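Trichosurin (Trichosurus vulpecula, PDB 2RA6) probably binds and transports small, largely hydrophobic molecules in possum milk whey, and here holds 4-ethylphenol inside its lipocalin barrel. Local coordinates at residues S35-L40 / D119-V124; G45-F50 / L91-T96; A110-Y115 / N127-T132; T30-S35 / I157-E162. The protein carries 1 engineered substitution. All coordinates share one frame; numbering follows the deposited sequence.

Contact 1 (S35-L40 / D119-V124); sequences SSDRSL and DGKVNV. With ZN (zinc ion), chain L.
A chi1 of 49° sets Ser-36 OG between its own backbone N and carbonyl carbon, where it can meet both Asn-123 and Val-124, while Asp-37 holds CG anti to the backbone N (-171°). The contact belongs to the lipocalin barrel: the start of the long loop after strand 29-35 is bonded to the first residues of strand 121-130. Ser-36 suits this place because a small hydroxyl gives and takes at once. Its OG donates to Asn-123 OD1 at 2.7 Å, in the carbonyl plane on a lone pair, and accepts from Val-124 N at 2.9 Å in a nearly straight bond (167°). Backbone Ser-36 N adds a bond to Val-124 O. Ser-35 OG accepts from Asp-37 N at 3.1 Å, an ST turn that bends the loop. Leu-40 CD1 rests on Asn-123 CB at 3.8 Å, and Val-122 of the second subunit packs on Ser-36. Lys-121 reaches over in extended form, its NZ 4.0 Å from Asp-37 OD2; a water bridges these two atoms, accepting from NZ and donating to OD2. The same Asp-37 OD2 binds the zinc ion at 2.0 Å.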
loop_
_atom_site.group_PDB
_atom_site.type_symbol
_atom_site.label_atom_id
_atom_site.label_comp_id
_atom_site.label_asym_id
_atom_site.label_seq_id
_atom_site.Cartn_x
_atom_site.Cartn_y
_atom_site.Cartn_z
ATOM N N SER B 35 -9.159 -1.338 9.698
ATOM C CA SER B 35 -7.719 -1.347 9.875
ATOM C C SER B 35 -7.187 -2.701 10.262
ATOM O O SER B 35 -7.902 -3.523 10.832
ATOM C CB SER B 35 -7.310 -0.340 10.950
ATOM O OG SER B 35 -5.897 -0.320 11.129
ATOM N N SER B 36 -5.916 -2.909 9.947
ATOM C CA SER B 36 -5.233 -4.143 10.290
ATOM C C SER B 36 -5.032 -4.164 11.808
ATOM O O SER B 36 -4.861 -5.230 12.402
ATOM C CB SER B 36 -3.889 -4.214 9.554
ATOM O OG SER B 36 -3.159 -3.012 9.700
ATOM N N ASP B 37 -5.057 -2.987 12.427
ATOM C CA ASP B 37 -4.915 -2.863 13.878
ATOM C C ASP B 37 -6.114 -2.061 14.373
ATOM O O ASP B 37 -6.147 -0.833 14.243
ATOM C CB ASP B 37 -3.622 -2.131 14.238
ATOM C CG ASP B 37 -3.325 -2.173 15.731
ATOM O OD1 ASP B 37 -4.273 -2.070 16.531
ATOM O OD2 ASP B 37 -2.137 -2.302 16.090
ATOM N N ARG B 38 -7.095 -2.750 14.947
ATOM C CA ARG B 38 -8.307 -2.090 15.417
ATOM C C ARG B 38 -8.086 -0.957 16.410
ATOM O O ARG B 38 -8.857 0.000 16.432
ATOM C CB ARG B 38 -9.284 -3.111 16.013
ATOM C CG ARG B 38 -10.660 -2.518 16.301
ATOM C CD ARG B 38 -11.767 -3.551 16.162
ATOM N NE ARG B 38 -11.688 -4.615 17.157
ATOM C CZ ARG B 38 -12.150 -4.518 18.399
ATOM N NH1 ARG B 38 -12.731 -3.399 18.808
ATOM N NH2 ARG B 38 -12.034 -5.545 19.232
ATOM N N SER B 39 -7.042 -1.048 17.232
ATOM C CA SER B 39 -6.789 0.005 18.209
ATOM C C SER B 39 -6.569 1.348 17.521
ATOM O O SER B 39 -6.826 2.401 18.100
ATOM C CB SER B 39 -5.572 -0.335 19.082
ATOM O OG SER B 39 -4.356 -0.110 18.393
ATOM N N LEU B 40 -6.104 1.312 16.276
ATOM C CA LEU B 40 -5.854 2.540 15.531
ATOM C C LEU B 40 -7.119 3.323 15.218
ATOM O O LEU B 40 -7.068 4.545 15.070
ATOM C CB LEU B 40 -5.142 2.231 14.216
ATOM C CG LEU B 40 -3.717 1.684 14.317
ATOM C CD1 LEU B 40 -3.204 1.378 12.916
ATOM C CD2 LEU B 40 -2.821 2.705 15.010
ATOM N N ASP B 119 7.172 3.497 13.543
ATOM C CA ASP B 119 8.223 2.781 14.260
ATOM C C ASP B 119 8.625 1.495 13.543
ATOM O O ASP B 119 8.789 0.444 14.167
ATOM C CB ASP B 119 7.780 2.454 15.694
ATOM C CG ASP B 119 7.480 3.695 16.515
ATOM O OD1 ASP B 119 8.123 4.742 16.279
ATOM O OD2 ASP B 119 6.609 3.620 17.408
ATOM N N GLY B 120 8.768 1.584 12.223
ATOM C CA GLY B 120 9.172 0.433 11.432
ATOM C C GLY B 120 8.103 -0.612 11.168
ATOM O O GLY B 120 8.379 -1.639 10.542
ATOM N N LYS B 121 6.885 -0.360 11.639
ATOM C CA LYS B 121 5.787 -1.297 11.441
ATOM C C LYS B 121 4.798 -0.745 10.427
ATOM O O LYS B 121 4.534 0.458 10.399
ATOM C CB LYS B 121 5.050 -1.566 12.755
ATOM C CG LYS B 121 3.948 -2.607 12.613
ATOM C CD LYS B 121 3.213 -2.846 13.921
ATOM C CE LYS B 121 2.091 -3.853 13.731
ATOM N NZ LYS B 121 1.325 -4.090 14.988
ATOM N N VAL B 122 4.253 -1.626 9.600
ATOM C CA VAL B 122 3.288 -1.212 8.594
ATOM C C VAL B 122 1.874 -1.605 8.986
ATOM O O VAL B 122 1.627 -2.715 9.472
ATOM C CB VAL B 122 3.575 -1.867 7.225
ATOM C CG1 VAL B 122 2.635 -1.298 6.176
ATOM C CG2 VAL B 122 5.022 -1.656 6.830
ATOM N N ASN B 123 0.944 -0.680 8.792
ATOM C CA ASN B 123 -0.455 -0.965 9.058
ATOM C C ASN B 123 -1.267 -0.378 7.941
ATOM O O ASN B 123 -0.827 0.541 7.256
ATOM C CB ASN B 123 -0.918 -0.377 10.385
ATOM C CG ASN B 123 -0.733 -1.348 11.533
ATOM O OD1 ASN B 123 -1.331 -2.437 11.566
ATOM N ND2 ASN B 123 0.092 -0.966 12.476
ATOM N N VAL B 124 -2.445 -0.935 7.731
ATOM C CA VAL B 124 -3.309 -0.412 6.699
ATOM C C VAL B 124 -4.569 0.108 7.366
ATOM O O VAL B 124 -5.136 -0.525 8.260
ATOM C CB VAL B 124 -3.665 -1.492 5.651
ATOM C CG1 VAL B 124 -4.453 -2.621 6.294
ATOM C CG2 VAL B 124 -4.465 -0.862 4.515
HETATM ZN ZN ZN L . -1.559 -2.192 17.997
HETATM O O HOH W 1 0.172 -1.629 14.834
#

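Contact 2 (G45-F50 / L91-T96); sequences GPFRNF and LNYYGT. With IPA (isopropyl alcohol), chain R.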
loop_
_atom_site.group_PDB
_atom_site.type_symbol
_atom_site.label_atom_id
_atom_site.label_comp_id
_atom_site.label_asym_id
_atom_site.label_seq_id
_atom_site.Cartn_x
_atom_site.Cartn_y
_atom_site.Cartn_z
ATOM N N GLY B 45 -7.859 6.262 19.310
ATOM C CA GLY B 45 -6.947 5.778 18.287
ATOM C C GLY B 45 -6.480 6.902 17.382
ATOM O O GLY B 45 -7.264 7.798 17.060
ATOM N N PRO B 46 -5.211 6.883 16.942
ATOM C CA PRO B 46 -4.684 7.935 16.072
ATOM C C PRO B 46 -5.402 8.108 14.737
ATOM O O PRO B 46 -5.336 9.180 14.132
ATOM C CB PRO B 46 -3.216 7.542 15.904
ATOM C CG PRO B 46 -3.246 6.058 16.024
ATOM C CD PRO B 46 -4.198 5.836 17.169
ATOM N N PHE B 47 -6.086 7.068 14.273
ATOM C CA PHE B 47 -6.788 7.174 12.996
ATOM C C PHE B 47 -8.300 7.266 13.118
ATOM O O PHE B 47 -9.018 7.132 12.124
ATOM C CB PHE B 47 -6.403 6.021 12.069
ATOM C CG PHE B 47 -5.063 6.198 11.419
ATOM C CD1 PHE B 47 -3.906 5.738 12.041
ATOM C CD2 PHE B 47 -4.951 6.845 10.191
ATOM C CE1 PHE B 47 -2.656 5.919 11.449
ATOM C CE2 PHE B 47 -3.708 7.032 9.589
ATOM C CZ PHE B 47 -2.557 6.568 10.219
ATOM N N ARG B 48 -8.788 7.495 14.331
ATOM C CA ARG B 48 -10.220 7.648 14.517
ATOM C C ARG B 48 -10.499 9.134 14.356
ATOM O O ARG B 48 -10.714 9.862 15.329
ATOM C CB ARG B 48 -10.679 7.168 15.897
ATOM C CG ARG B 48 -12.201 7.083 16.006
ATOM C CD ARG B 48 -12.658 6.549 17.354
ATOM N NE ARG B 48 -14.115 6.527 17.459
ATOM C CZ ARG B 48 -14.896 5.578 16.952
ATOM N NH1 ARG B 48 -14.367 4.548 16.300
ATOM N NH2 ARG B 48 -16.214 5.659 17.087
ATOM N N ASN B 49 -10.466 9.575 13.104
ATOM C CA ASN B 49 -10.713 10.967 12.768
ATOM C C ASN B 49 -11.881 10.988 11.802
ATOM O O ASN B 49 -12.029 10.094 10.969
ATOM C CB ASN B 49 -9.472 11.590 12.127
ATOM C CG ASN B 49 -8.237 11.434 12.993
ATOM O OD1 ASN B 49 -8.237 11.812 14.167
ATOM N ND2 ASN B 49 -7.179 10.874 12.416
ATOM N N PHE B 50 -12.713 12.010 11.929
ATOM C CA PHE B 50 -13.905 12.138 11.108
ATOM C C PHE B 50 -13.758 13.287 10.129
ATOM O O PHE B 50 -13.719 14.451 10.526
ATOM C CB PHE B 50 -15.093 12.365 12.031
ATOM C CG PHE B 50 -15.121 11.429 13.201
ATOM C CD1 PHE B 50 -15.428 10.087 13.020
ATOM C CD2 PHE B 50 -14.799 11.880 14.475
ATOM C CE1 PHE B 50 -15.417 9.198 14.096
ATOM C CE2 PHE B 50 -14.783 11.004 15.561
ATOM C CZ PHE B 50 -15.092 9.663 15.368
ATOM N N LEU B 91 1.564 11.524 3.195
ATOM C CA LEU B 91 1.078 12.231 4.374
ATOM C C LEU B 91 1.930 11.988 5.610
ATOM O O LEU B 91 2.242 10.847 5.942
ATOM C CB LEU B 91 -0.362 11.807 4.685
ATOM C CG LEU B 91 -0.931 12.294 6.024
ATOM C CD1 LEU B 91 -1.196 13.789 5.962
ATOM C CD2 LEU B 91 -2.215 11.552 6.346
ATOM N N ASN B 92 2.312 13.069 6.282
ATOM C CA ASN B 92 3.093 12.964 7.506
ATOM C C ASN B 92 2.106 13.018 8.667
ATOM O O ASN B 92 1.559 14.078 8.979
ATOM C CB ASN B 92 4.095 14.121 7.611
ATOM C CG ASN B 92 4.828 14.147 8.945
ATOM O OD1 ASN B 92 5.274 13.113 9.443
ATOM N ND2 ASN B 92 4.967 15.336 9.522
ATOM N N TYR B 93 1.860 11.863 9.278
ATOM C CA TYR B 93 0.939 11.742 10.404
ATOM C C TYR B 93 1.144 10.381 11.051
ATOM O O TYR B 93 1.106 9.358 10.368
ATOM C CB TYR B 93 -0.508 11.862 9.926
ATOM C CG TYR B 93 -1.507 11.787 11.056
ATOM C CD1 TYR B 93 -1.678 12.859 11.934
ATOM C CD2 TYR B 93 -2.257 10.630 11.273
ATOM C CE1 TYR B 93 -2.571 12.781 13.003
ATOM C CE2 TYR B 93 -3.150 10.542 12.337
ATOM C CZ TYR B 93 -3.301 11.621 13.196
ATOM O OH TYR B 93 -4.178 11.542 14.247
ATOM N N TYR B 94 1.360 10.374 12.364
ATOM C CA TYR B 94 1.602 9.130 13.098
ATOM C C TYR B 94 2.656 8.343 12.323
ATOM O O TYR B 94 2.529 7.133 12.106
ATOM C CB TYR B 94 0.315 8.311 13.200
ATOM C CG TYR B 94 0.362 7.243 14.270
ATOM C CD1 TYR B 94 0.415 7.589 15.619
ATOM C CD2 TYR B 94 0.329 5.887 13.937
ATOM C CE1 TYR B 94 0.430 6.616 16.614
ATOM C CE2 TYR B 94 0.344 4.903 14.926
ATOM C CZ TYR B 94 0.392 5.279 16.261
ATOM O OH TYR B 94 0.380 4.320 17.246
ATOM N N GLY B 95 3.707 9.053 11.923
ATOM C CA GLY B 95 4.766 8.457 11.137
ATOM C C GLY B 95 4.588 8.947 9.712
ATOM O O GLY B 95 4.252 10.115 9.495
ATOM N N THR B 96 4.815 8.077 8.737
ATOM C CA THR B 96 4.639 8.458 7.342
ATOM C C THR B 96 3.556 7.574 6.734
ATOM O O THR B 96 3.315 6.466 7.211
ATOM C CB THR B 96 5.949 8.306 6.527
ATOM O OG1 THR B 96 6.354 6.933 6.504
ATOM C CG2 THR B 96 7.060 9.148 7.144
HETATM C C1 IPA R . -5.462 10.871 9.523
HETATM C C2 IPA R . -6.534 9.945 9.074
HETATM C C3 IPA R . -6.716 10.704 7.802
HETATM O O2 IPA R . -7.699 9.919 9.924
#
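Pro-46 and Phe-47 form the two corners of a type I beta turn from Gly-45 to Arg-48 and face Tyr-93 and Tyr-94, which lie in the bend after strand 88-92, where Tyr-94 takes positive phi. Proline fits the first corner, its ring fixing a phi of -60°. The CB-CG side of that ring is turned to one face of Tyr-94: CG sits over the centre, 3.7 Å from the Tyr-94 centroid, a CH-pi contact. Tyr-93 holds CG anti to its backbone N, and its OH donates to Pro-46 O at 2.6 Å, in the carbonyl plane on a lone pair. Pro-46 O is gripped twice, since Asn-49 ND2 also donates to it at 3.0 Å, tilted out of that plane. In lipocalins the long loop between the first two strands folds over the open end of the barrel, and here it meets the bend joining strands 88-92 and 96-102. Tyr-93 turns its edge to the face of Phe-47, a T-shaped pair with planes at 88° and centroids 5.7 Å apart. Beyond it, Phe-47 packs on the pocket residue Phe-114. Asn-49 ND2 has a second acceptor, O2 of an isopropyl alcohol probably from the crystallisation liquor, at 2.7 Å.

Contact 3 (A110-Y115 / N127-T132); sequences AKFIFY and NLFGRT. With ETY (4-ethylphenol), chain P.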
loop_
_atom_site.group_PDB
_atom_site.type_symbol
_atom_site.label_atom_id
_atom_site.label_comp_id
_atom_site.label_asym_id
_atom_site.label_seq_id
_atom_site.Cartn_x
_atom_site.Cartn_y
_atom_site.Cartn_z
ATOM N N ALA B 110 -15.835 8.214 -1.610
ATOM C CA ALA B 110 -14.396 8.264 -1.782
ATOM C C ALA B 110 -13.797 7.205 -0.873
ATOM O O ALA B 110 -14.205 7.053 0.284
ATOM C CB ALA B 110 -13.857 9.637 -1.404
ATOM N N LYS B 111 -12.842 6.456 -1.410
ATOM C CA LYS B 111 -12.155 5.433 -0.639
ATOM C C LYS B 111 -10.695 5.849 -0.541
ATOM O O LYS B 111 -10.055 6.155 -1.547
ATOM C CB LYS B 111 -12.266 4.081 -1.345
ATOM C CG LYS B 111 -11.529 2.948 -0.656
ATOM C CD LYS B 111 -11.650 1.665 -1.472
ATOM C CE LYS B 111 -10.860 0.530 -0.853
ATOM N NZ LYS B 111 -10.979 -0.707 -1.675
ATOM N N PHE B 112 -10.178 5.896 0.678
ATOM C CA PHE B 112 -8.783 6.246 0.878
ATOM C C PHE B 112 -8.113 5.135 1.659
ATOM O O PHE B 112 -8.562 4.775 2.748
ATOM C CB PHE B 112 -8.651 7.556 1.654
ATOM C CG PHE B 112 -8.870 8.782 0.813
ATOM C CD1 PHE B 112 -7.851 9.283 0.004
ATOM C CD2 PHE B 112 -10.090 9.440 0.837
ATOM C CE1 PHE B 112 -8.045 10.425 -0.768
ATOM C CE2 PHE B 112 -10.293 10.583 0.068
ATOM C CZ PHE B 112 -9.268 11.074 -0.733
ATOM N N ILE B 113 -7.051 4.584 1.088
ATOM C CA ILE B 113 -6.299 3.530 1.751
ATOM C C ILE B 113 -4.991 4.138 2.222
ATOM O O ILE B 113 -4.239 4.717 1.435
ATOM C CB ILE B 113 -5.982 2.357 0.805
ATOM C CG1 ILE B 113 -7.276 1.784 0.222
ATOM C CG2 ILE B 113 -5.208 1.278 1.563
ATOM C CD1 ILE B 113 -8.250 1.261 1.256
ATOM N N PHE B 114 -4.741 4.018 3.519
ATOM C CA PHE B 114 -3.524 4.530 4.130
ATOM C C PHE B 114 -2.587 3.395 4.472
ATOM O O PHE B 114 -2.980 2.449 5.151
ATOM C CB PHE B 114 -3.835 5.246 5.444
ATOM C CG PHE B 114 -4.404 6.612 5.277
ATOM C CD1 PHE B 114 -3.628 7.729 5.549
ATOM C CD2 PHE B 114 -5.709 6.790 4.842
ATOM C CE1 PHE B 114 -4.145 9.008 5.388
ATOM C CE2 PHE B 114 -6.232 8.065 4.680
ATOM C CZ PHE B 114 -5.449 9.172 4.953
ATOM N N TYR B 115 -1.359 3.480 3.988
ATOM C CA TYR B 115 -0.350 2.500 4.342
ATOM C C TYR B 115 0.512 3.317 5.292
ATOM O O TYR B 115 1.288 4.179 4.869
ATOM C CB TYR B 115 0.434 2.048 3.109
ATOM C CG TYR B 115 -0.382 1.129 2.227
ATOM C CD1 TYR B 115 -0.747 -0.144 2.674
ATOM C CD2 TYR B 115 -0.835 1.546 0.978
ATOM C CE1 TYR B 115 -1.545 -0.977 1.897
ATOM C CE2 TYR B 115 -1.637 0.716 0.191
ATOM C CZ TYR B 115 -1.986 -0.540 0.663
ATOM O OH TYR B 115 -2.782 -1.367 -0.097
ATOM N N ASN B 127 -10.457 4.009 4.660
ATOM C CA ASN B 127 -11.502 4.964 4.989
ATOM C C ASN B 127 -12.533 5.028 3.872
ATOM O O ASN B 127 -12.165 5.106 2.707
ATOM C CB ASN B 127 -10.898 6.367 5.148
ATOM C CG ASN B 127 -9.915 6.471 6.302
ATOM O OD1 ASN B 127 -10.205 7.102 7.317
ATOM N ND2 ASN B 127 -8.746 5.858 6.148
ATOM N N LEU B 128 -13.812 4.980 4.229
ATOM C CA LEU B 128 -14.879 5.106 3.242
ATOM C C LEU B 128 -15.647 6.380 3.589
ATOM O O LEU B 128 -16.232 6.493 4.674
ATOM C CB LEU B 128 -15.823 3.902 3.286
ATOM C CG LEU B 128 -16.960 3.933 2.252
ATOM C CD1 LEU B 128 -16.416 3.841 0.840
ATOM C CD2 LEU B 128 -17.925 2.771 2.530
ATOM N N PHE B 129 -15.623 7.343 2.666
ATOM C CA PHE B 129 -16.307 8.619 2.865
ATOM C C PHE B 129 -17.541 8.743 1.991
ATOM O O PHE B 129 -17.554 8.273 0.849
ATOM C CB PHE B 129 -15.414 9.806 2.499
ATOM C CG PHE B 129 -14.146 9.910 3.291
ATOM C CD1 PHE B 129 -14.011 9.309 4.538
ATOM C CD2 PHE B 129 -13.104 10.683 2.802
ATOM C CE1 PHE B 129 -12.850 9.485 5.286
ATOM C CE2 PHE B 129 -11.945 10.867 3.535
ATOM C CZ PHE B 129 -11.817 10.266 4.784
ATOM N N GLY B 130 -18.559 9.402 2.531
ATOM C CA GLY B 130 -19.789 9.630 1.792
ATOM C C GLY B 130 -20.130 11.108 1.784
ATOM O O GLY B 130 -19.601 11.880 2.592
ATOM N N ARG B 131 -20.997 11.511 0.855
ATOM C CA ARG B 131 -21.428 12.908 0.767
ATOM C C ARG B 131 -22.318 13.259 1.949
ATOM O O ARG B 131 -22.450 14.433 2.318
ATOM C CB ARG B 131 -22.206 13.161 -0.530
ATOM C CG ARG B 131 -21.343 13.221 -1.770
ATOM C CD ARG B 131 -20.244 14.250 -1.609
ATOM N NE ARG B 131 -19.553 14.504 -2.865
ATOM C CZ ARG B 131 -18.517 15.325 -2.993
ATOM N NH1 ARG B 131 -18.047 15.974 -1.935
ATOM N NH2 ARG B 131 -17.955 15.503 -4.184
ATOM N N THR B 132 -22.939 12.231 2.526
ATOM C CA THR B 132 -23.810 12.384 3.679
ATOM C C THR B 132 -23.335 11.384 4.744
ATOM O O THR B 132 -22.431 10.577 4.483
ATOM C CB THR B 132 -25.298 12.134 3.309
ATOM O OG1 THR B 132 -25.502 10.746 3.021
ATOM C CG2 THR B 132 -25.688 12.960 2.078
HETATM C C8 ETY P . -8.510 10.787 4.179
HETATM C C7 ETY P . -7.580 11.224 3.044
HETATM C CG ETY P . -6.899 12.543 3.290
HETATM C C3 ETY P . -5.773 12.633 4.150
HETATM C C2 ETY P . -5.132 13.869 4.381
HETATM C C5 ETY P . -7.370 13.734 2.662
HETATM C C6 ETY P . -6.735 14.976 2.889
HETATM C C1 ETY P . -5.615 15.034 3.750
HETATM O O1 ETY P . -4.992 16.232 3.971
#
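Phe-129 N donates to Ala-110 O at 2.8 Å in an almost straight bond (175°), and Ala-110 N answers to Phe-129 O. Phe-112 and Asn-127 form the second hydrogen-bonded pair of this antiparallel hairpin, strands 109-118 and 121-130 of the lipocalin barrel. Between them lies the non-hydrogen-bonded pair Lys-111 and Leu-128, whose side chains leave by the other face of the sheet. Ala-110, Phe-112, Asn-127 and Phe-129 share the face toward the ligand. Phe-112 lies under the ethyl group of 4-ethylphenol, with ligand C7 3.5 Å above the centre of its ring. Phe-129 brings its edge instead, CZ reaching C8 at 3.4 Å, and Phe-114 offers CZ to C7 at 3.5 Å. The rings of Phe-112 and Phe-129 meet obliquely, planes at 49°, with Phe-112 CD2 3.6 Å from Phe-129 CE2. Ala-110 offers only CB, 4.2 Å from Phe-129 CB. An alanine at Phe-112 would probably leave C7 without the ring beneath it and open a gap beside Phe-129. Leu-61 O and Gly-63 N hydrogen-bond the ligand elsewhere, while this hairpin gives its ethyl end aromatic carbon, an arrangement consistent with a pocket for small molecules that have one polar end.

Contact 4 (T30-S35 / I157-E162); sequences TVVLAS and ILDISE
Leu-33 and Leu-158 form the hydrogen-bonded pair that joins strand 30-35 to the short antiparallel strand 157-159. Among the backbone bonds, Leu-158 N meets Leu-33 O at 2.7 Å and nearly straight (176°), and Leu-33 N returns the bond to Leu-158 O. Further on, Ile-160 N reaches Val-31 O at 2.9 Å with a bent angle of 133°, and Ser-161 N adds only a weak bond to the same oxygen. Polar side chains shape the turn that follows. Asp-159 OD1 accepts from Ser-161 N, an Asx turn, and from Ser-161 OG at 2.6 Å on the syn side; the short acid and the small hydroxyl suit so tight a loop. OD2 forms a salt bridge with Lys-140 NZ of helix 137-148. An alanine in place of Asp-159 would probably leave Lys-140 and Ser-161 OG without these acceptor oxygens and let the turn relax. Thr-30 OG1, also polar, accepts from Ile-51 N. Apolar contacts complete the join: Val-32 CG1 touches Ile-157 CG2 at 3.6 Å, Ile-157 CG1 lies against Ala-34 CB, and Ile-160 CD1 presses closely on Thr-30 CG2 at 3.5 Å. Strand 121-130 lies along the other edge of strand 30-35, where Val-31 and Val-32 form a classic beta bulge opposite Leu-128, and helix 137-148 packs on Val-32 through Phe-143 and on Ile-157 through Phe-147.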
loop_
_atom_site.group_PDB
_atom_site.type_symbol
_atom_site.label_atom_id
_atom_site.label_comp_id
_atom_site.label_asym_id
_atom_site.label_seq_id
_atom_site.Cartn_x
_atom_site.Cartn_y
_atom_site.Cartn_z
ATOM N N THR B 30 -17.172 10.619 7.291
ATOM C CA THR B 30 -16.548 9.309 7.423
ATOM C C THR B 30 -17.697 8.349 7.722
ATOM O O THR B 30 -18.464 8.561 8.659
ATOM C CB THR B 30 -15.528 9.288 8.568
ATOM O OG1 THR B 30 -14.417 10.127 8.228
ATOM C CG2 THR B 30 -15.029 7.866 8.816
ATOM N N VAL B 31 -17.813 7.293 6.921
ATOM C CA VAL B 31 -18.890 6.326 7.078
ATOM C C VAL B 31 -18.392 4.984 7.615
ATOM O O VAL B 31 -19.029 4.385 8.479
ATOM C CB VAL B 31 -19.611 6.127 5.734
ATOM C CG1 VAL B 31 -20.751 5.130 5.887
ATOM C CG2 VAL B 31 -20.151 7.477 5.248
ATOM N N VAL B 32 -17.250 4.526 7.109
ATOM C CA VAL B 32 -16.673 3.266 7.570
ATOM C C VAL B 32 -15.162 3.393 7.705
ATOM O O VAL B 32 -14.506 4.038 6.892
ATOM C CB VAL B 32 -16.979 2.097 6.598
ATOM C CG1 VAL B 32 -16.548 0.764 7.235
ATOM C CG2 VAL B 32 -18.471 2.053 6.279
ATOM N N LEU B 33 -14.624 2.799 8.766
ATOM C CA LEU B 33 -13.193 2.782 9.023
ATOM C C LEU B 33 -12.840 1.305 9.158
ATOM O O LEU B 33 -13.639 0.512 9.661
ATOM C CB LEU B 33 -12.868 3.498 10.338
ATOM C CG LEU B 33 -13.054 5.016 10.409
ATOM C CD1 LEU B 33 -12.825 5.497 11.840
ATOM C CD2 LEU B 33 -12.092 5.699 9.454
ATOM N N ALA B 34 -11.657 0.932 8.696
ATOM C CA ALA B 34 -11.216 -0.454 8.798
ATOM C C ALA B 34 -9.712 -0.419 8.919
ATOM O O ALA B 34 -9.053 0.446 8.345
ATOM C CB ALA B 34 -11.639 -1.243 7.566
ATOM N N SER B 35 -9.159 -1.338 9.698
ATOM C CA SER B 35 -7.719 -1.347 9.875
ATOM C C SER B 35 -7.187 -2.701 10.262
ATOM O O SER B 35 -7.902 -3.523 10.832
ATOM C CB SER B 35 -7.310 -0.340 10.950
ATOM O OG SER B 35 -5.897 -0.320 11.129
ATOM N N ILE B 157 -13.648 -3.884 11.238
ATOM C CA ILE B 157 -14.371 -2.905 10.437
ATOM C C ILE B 157 -15.322 -2.179 11.378
ATOM O O ILE B 157 -16.052 -2.811 12.146
ATOM C CB ILE B 157 -15.199 -3.589 9.333
ATOM C CG1 ILE B 157 -14.274 -4.294 8.345
ATOM C CG2 ILE B 157 -16.074 -2.554 8.625
ATOM C CD1 ILE B 157 -14.997 -5.215 7.376
ATOM N N LEU B 158 -15.302 -0.853 11.336
ATOM C CA LEU B 158 -16.181 -0.058 12.176
ATOM C C LEU B 158 -17.055 0.837 11.314
ATOM O O LEU B 158 -16.566 1.782 10.703
ATOM C CB LEU B 158 -15.371 0.807 13.140
ATOM C CG LEU B 158 -14.487 0.053 14.136
ATOM C CD1 LEU B 158 -13.738 1.048 15.014
ATOM C CD2 LEU B 158 -15.356 -0.865 14.990
ATOM N N ASP B 159 -18.345 0.523 11.254
ATOM C CA ASP B 159 -19.291 1.327 10.489
ATOM C C ASP B 159 -19.724 2.395 11.485
ATOM O O ASP B 159 -20.478 2.105 12.412
ATOM C CB ASP B 159 -20.498 0.476 10.092
ATOM C CG ASP B 159 -21.513 1.245 9.268
ATOM O OD1 ASP B 159 -21.578 2.482 9.402
ATOM O OD2 ASP B 159 -22.259 0.606 8.495
ATOM N N ILE B 160 -19.251 3.624 11.318
ATOM C CA ILE B 160 -19.615 4.659 12.276
ATOM C C ILE B 160 -20.855 5.458 11.905
ATOM O O ILE B 160 -21.204 6.420 12.589
ATOM C CB ILE B 160 -18.461 5.637 12.526
ATOM C CG1 ILE B 160 -18.136 6.392 11.242
ATOM C CG2 ILE B 160 -17.244 4.883 13.058
ATOM C CD1 ILE B 160 -17.244 7.595 11.464
ATOM N N SER B 161 -21.524 5.060 10.829
ATOM C CA SER B 161 -22.737 5.753 10.409
ATOM C C SER B 161 -23.815 5.491 11.453
ATOM O O SER B 161 -24.798 6.223 11.543
ATOM C CB SER B 161 -23.217 5.226 9.055
ATOM O OG SER B 161 -23.694 3.895 9.177
ATOM N N GLU B 162 -23.607 4.442 12.243
ATOM C CA GLU B 162 -24.553 4.039 13.276
ATOM C C GLU B 162 -24.140 4.445 14.685
ATOM O O GLU B 162 -24.650 3.898 15.662
ATOM C CB GLU B 162 -24.751 2.523 13.215
ATOM C CG GLU B 162 -23.453 1.734 13.257
ATOM C CD GLU B 162 -23.644 0.278 12.874
ATOM O OE1 GLU B 162 -24.152 0.019 11.760
ATOM O OE2 GLU B 162 -23.281 -0.609 13.677
#

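From the N terminus, 30-35 opens contact 4, and at the shared Ser-35 the chain passes into the first half of contact 1. Residues 45-50 then open contact 2, which closes first, at 91-96, nested within the loop of contact 1; Leu-40 touches both Pro-46 and Tyr-94, joining the two. Contact 3 opens at 110-115, before contact 1 closes at 119-124, and closes at 127-132, so contacts 1 and 3 cross and both use strand 121-130. Contact 4 closes last, at 157-162, around all the others. Contacts 1 and 2 tie down the long loop after strand 29-35, contact 3 joins pocket-lining strands, and contact 4 adds the final strand beside the helix.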